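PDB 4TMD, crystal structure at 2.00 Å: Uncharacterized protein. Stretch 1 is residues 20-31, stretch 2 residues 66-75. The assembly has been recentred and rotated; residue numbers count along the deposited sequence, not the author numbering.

Stretch 1 20-31: EFKVSEVAPTGI
Stretch 2, residues 66-75: QGNMAATAAE

The strand through Val 23 to Val 26 runs antiparallel to strand 67-75. The two axes come within 4.5 Å, and their directions differ by 176°. The register pairs Lys 22 with Glu 75, Ser 24 with Ala 73 and Val 26 with Ala 71 as hydrogen-bonded pairs. Val 23 faces Ala 74 and Glu 25 faces Thr 72 in the non-hydrogen-bonded positions.

Each hydrogen-bonded pair makes two bonds. Lys 22 N to Glu 75 O, and Ser 24 N to Ala 73 O, are both 2.8 Å. Val 26 N to Ala 71 O is 2.9 Å, as is the return bond from Ala 71 N to Val 26 O. A beta bulge then shifts the register by one, and the chain turns a corner at Pro 28. Pairing resumes with Thr 29 and Met 69: Thr 29 N lies 2.9 Å from Met 69 O, and Met 69 N lies 2.8 Å from Thr 29 O. The last bond is Ile 31 N to Gly 67 O, 2.8 Å.

Backbone angles are extended, for example -135/170 at Ser 24 and -145/154 at Ala 71. Pro 28 is at -55/131. Gly 67 is at 164/-176, where a CB would be jammed against the preceding carbonyl, so glycine is required.

Lys 22, Ser 24, Val 26, Thr 29, Met 69, Ala 71, Ala 73 and Glu 75 put their side chains on one face. Lys 22 is t at all four chi angles; this extended chain carries its end away from strand 67-75. Ala 71 and Ala 73 end at CB, so that atom is all their side chains offer their partners. Ser 24 is p, with OG 3.7 Å from Ala 73 CB. Val 26 is t, with CB 4.0 Å from Ala 71 CB. Thr 29 is t. Met 69 is p, t, p, a folded shape that brings CE to 3.9 Å from Ile 31 CA. Ile 31 is p, t. Glu 75 is m, t, with chi3 -16°.

Val 23, Glu 25, Thr 72 and Ala 74 occupy the other face. Val 23 is t, and its CG2 is 4.0 Å from Ala 74 CB. Phe 21 is m with chi2 -91°, which places CD1 3.8 Å from the same Ala 74 CB; the ring is oblique to it. Glu 25 is m, t, with chi3 78°, and Thr 72 is m. Paired on the same face, they lie close enough for one water to reach both: water 2 donates to Glu 25 OE1 at 3.0 Å and Thr 72 OG1 at 3.1 Å. Pro 28, C-gamma exo, sets CG 4.0 Å from Ala 70 CB.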

# COMPACT_ATOMS: atom_id res chain seq x y z
N GLU A 20 2.65 14.95 17.08
CA GLU A 20 2.53 15.73 15.84
C GLU A 20 1.67 15.01 14.80
O GLU A 20 1.39 15.53 13.73
CB GLU A 20 3.92 16.03 15.26
CG GLU A 20 4.61 14.87 14.57
CD GLU A 20 5.57 14.12 15.48
OE1 GLU A 20 5.21 13.84 16.65
OE2 GLU A 20 6.70 13.81 15.03
N PHE A 21 1.24 13.79 15.12
CA PHE A 21 0.40 13.06 14.19
C PHE A 21 -1.02 13.00 14.67
O PHE A 21 -1.29 12.83 15.86
CB PHE A 21 0.92 11.63 13.99
CG PHE A 21 2.08 11.55 13.08
CD1 PHE A 21 1.89 11.35 11.71
CD2 PHE A 21 3.38 11.66 13.57
CE1 PHE A 21 2.98 11.28 10.86
CE2 PHE A 21 4.47 11.59 12.72
CZ PHE A 21 4.27 11.40 11.37
N LYS A 22 -1.94 13.13 13.73
CA LYS A 22 -3.32 12.84 14.01
C LYS A 22 -3.62 11.41 13.58
O LYS A 22 -3.47 11.07 12.41
CB LYS A 22 -4.25 13.81 13.28
CG LYS A 22 -5.68 13.57 13.66
CD LYS A 22 -6.59 14.47 12.91
CE LYS A 22 -8.00 14.29 13.37
NZ LYS A 22 -8.91 14.89 12.38
N VAL A 23 -4.05 10.58 14.52
CA VAL A 23 -4.23 9.15 14.25
C VAL A 23 -5.71 8.78 14.19
O VAL A 23 -6.51 9.31 14.95
CB VAL A 23 -3.52 8.30 15.32
CG1 VAL A 23 -3.91 6.83 15.21
CG2 VAL A 23 -2.02 8.48 15.20
N SER A 24 -6.06 7.89 13.27
CA SER A 24 -7.41 7.34 13.19
C SER A 24 -7.34 5.83 12.98
O SER A 24 -6.27 5.28 12.71
CB SER A 24 -8.21 7.98 12.06
OG SER A 24 -7.54 7.80 10.82
N GLU A 25 -8.49 5.16 13.10
CA GLU A 25 -8.54 3.71 13.00
C GLU A 25 -9.76 3.26 12.24
O GLU A 25 -10.78 3.95 12.22
CB GLU A 25 -8.56 3.08 14.39
CG GLU A 25 -7.44 3.52 15.30
CD GLU A 25 -7.66 3.05 16.72
OE1 GLU A 25 -7.41 1.86 16.99
OE2 GLU A 25 -8.09 3.87 17.56
N VAL A 26 -9.64 2.09 11.61
CA VAL A 26 -10.78 1.37 11.07
C VAL A 26 -10.83 0.04 11.81
O VAL A 26 -9.89 -0.75 11.73
CB VAL A 26 -10.67 1.13 9.55
CG1 VAL A 26 -11.82 0.24 9.05
CG2 VAL A 26 -10.64 2.44 8.79
N ALA A 27 -11.90 -0.18 12.56
CA ALA A 27 -12.10 -1.44 13.28
C ALA A 27 -12.32 -2.57 12.28
O ALA A 27 -12.71 -2.32 11.14
CB ALA A 27 -13.28 -1.32 14.23
N PRO A 28 -12.06 -3.82 12.70
CA PRO A 28 -12.23 -4.94 11.78
C PRO A 28 -13.62 -5.01 11.15
O PRO A 28 -14.63 -4.89 11.83
CB PRO A 28 -11.97 -6.16 12.66
CG PRO A 28 -10.99 -5.64 13.67
CD PRO A 28 -11.42 -4.23 13.96
N THR A 29 -13.64 -5.16 9.83
CA THR A 29 -14.87 -5.17 9.05
C THR A 29 -14.61 -5.91 7.75
O THR A 29 -13.45 -6.03 7.34
CB THR A 29 -15.37 -3.73 8.76
OG1 THR A 29 -16.36 -3.77 7.73
CG2 THR A 29 -14.22 -2.87 8.28
N GLY A 30 -15.66 -6.41 7.10
CA GLY A 30 -15.52 -7.11 5.83
C GLY A 30 -14.66 -6.35 4.82
O GLY A 30 -14.62 -5.13 4.83
N ILE A 31 -13.95 -7.08 3.95
CA ILE A 31 -13.04 -6.43 3.02
C ILE A 31 -13.79 -5.65 1.95
O ILE A 31 -14.90 -6.00 1.57
CB ILE A 31 -12.12 -7.43 2.28
CG1 ILE A 31 -12.94 -8.51 1.59
CG2 ILE A 31 -11.07 -8.02 3.21
CD1 ILE A 31 -12.22 -9.15 0.42
N GLN A 66 -13.28 -13.44 0.15
CA GLN A 66 -13.93 -13.10 1.40
C GLN A 66 -12.87 -12.84 2.45
O GLN A 66 -11.78 -13.43 2.42
CB GLN A 66 -14.88 -14.21 1.83
CG GLN A 66 -15.66 -14.79 0.67
CD GLN A 66 -16.68 -15.79 1.12
OE1 GLN A 66 -17.61 -15.46 1.87
NE2 GLN A 66 -16.53 -17.04 0.68
N GLY A 67 -13.17 -11.93 3.37
CA GLY A 67 -12.24 -11.62 4.43
C GLY A 67 -12.56 -10.33 5.15
O GLY A 67 -13.57 -9.68 4.88
N ASN A 68 -11.68 -9.97 6.07
CA ASN A 68 -11.85 -8.80 6.91
C ASN A 68 -10.60 -7.92 6.83
O ASN A 68 -9.52 -8.39 6.46
CB ASN A 68 -12.12 -9.22 8.36
CG ASN A 68 -13.41 -10.01 8.50
OD1 ASN A 68 -14.44 -9.62 7.97
ND2 ASN A 68 -13.35 -11.13 9.21
N MET A 69 -10.77 -6.64 7.16
CA MET A 69 -9.69 -5.66 7.17
C MET A 69 -9.81 -4.78 8.40
O MET A 69 -10.91 -4.55 8.90
CB MET A 69 -9.73 -4.79 5.91
CG MET A 69 -11.08 -4.15 5.73
SD MET A 69 -11.11 -2.65 4.75
CE MET A 69 -10.86 -3.25 3.11
N ALA A 70 -8.67 -4.30 8.88
CA ALA A 70 -8.60 -3.30 9.93
C ALA A 70 -7.48 -2.35 9.54
O ALA A 70 -6.54 -2.76 8.86
CB ALA A 70 -8.33 -3.93 11.30
N ALA A 71 -7.54 -1.11 9.99
CA ALA A 71 -6.50 -0.17 9.62
C ALA A 71 -6.16 0.83 10.72
O ALA A 71 -6.96 1.09 11.63
CB ALA A 71 -6.90 0.57 8.35
N THR A 72 -4.93 1.32 10.66
CA THR A 72 -4.50 2.44 11.47
C THR A 72 -3.92 3.47 10.51
O THR A 72 -3.11 3.12 9.65
CB THR A 72 -3.47 2.05 12.52
OG1 THR A 72 -4.08 1.19 13.50
CG2 THR A 72 -2.94 3.30 13.23
N ALA A 73 -4.37 4.72 10.62
CA ALA A 73 -3.85 5.76 9.72
C ALA A 73 -3.38 6.96 10.53
O ALA A 73 -3.86 7.20 11.63
CB ALA A 73 -4.91 6.16 8.73
N ALA A 74 -2.41 7.70 9.99
CA ALA A 74 -1.85 8.86 10.68
C ALA A 74 -1.49 9.95 9.70
O ALA A 74 -0.95 9.67 8.64
CB ALA A 74 -0.62 8.48 11.47
N GLU A 75 -1.78 11.20 10.08
CA GLU A 75 -1.41 12.34 9.24
C GLU A 75 -0.59 13.31 10.06
O GLU A 75 -0.99 13.67 11.17
CB GLU A 75 -2.66 13.03 8.69
CG GLU A 75 -3.58 12.08 7.96
CD GLU A 75 -4.55 12.80 7.05
OE1 GLU A 75 -4.71 14.02 7.20
OE2 GLU A 75 -5.13 12.14 6.16
O HOH W 1 -1.12 16.40 12.52
O HOH W 2 -6.77 0.16 14.66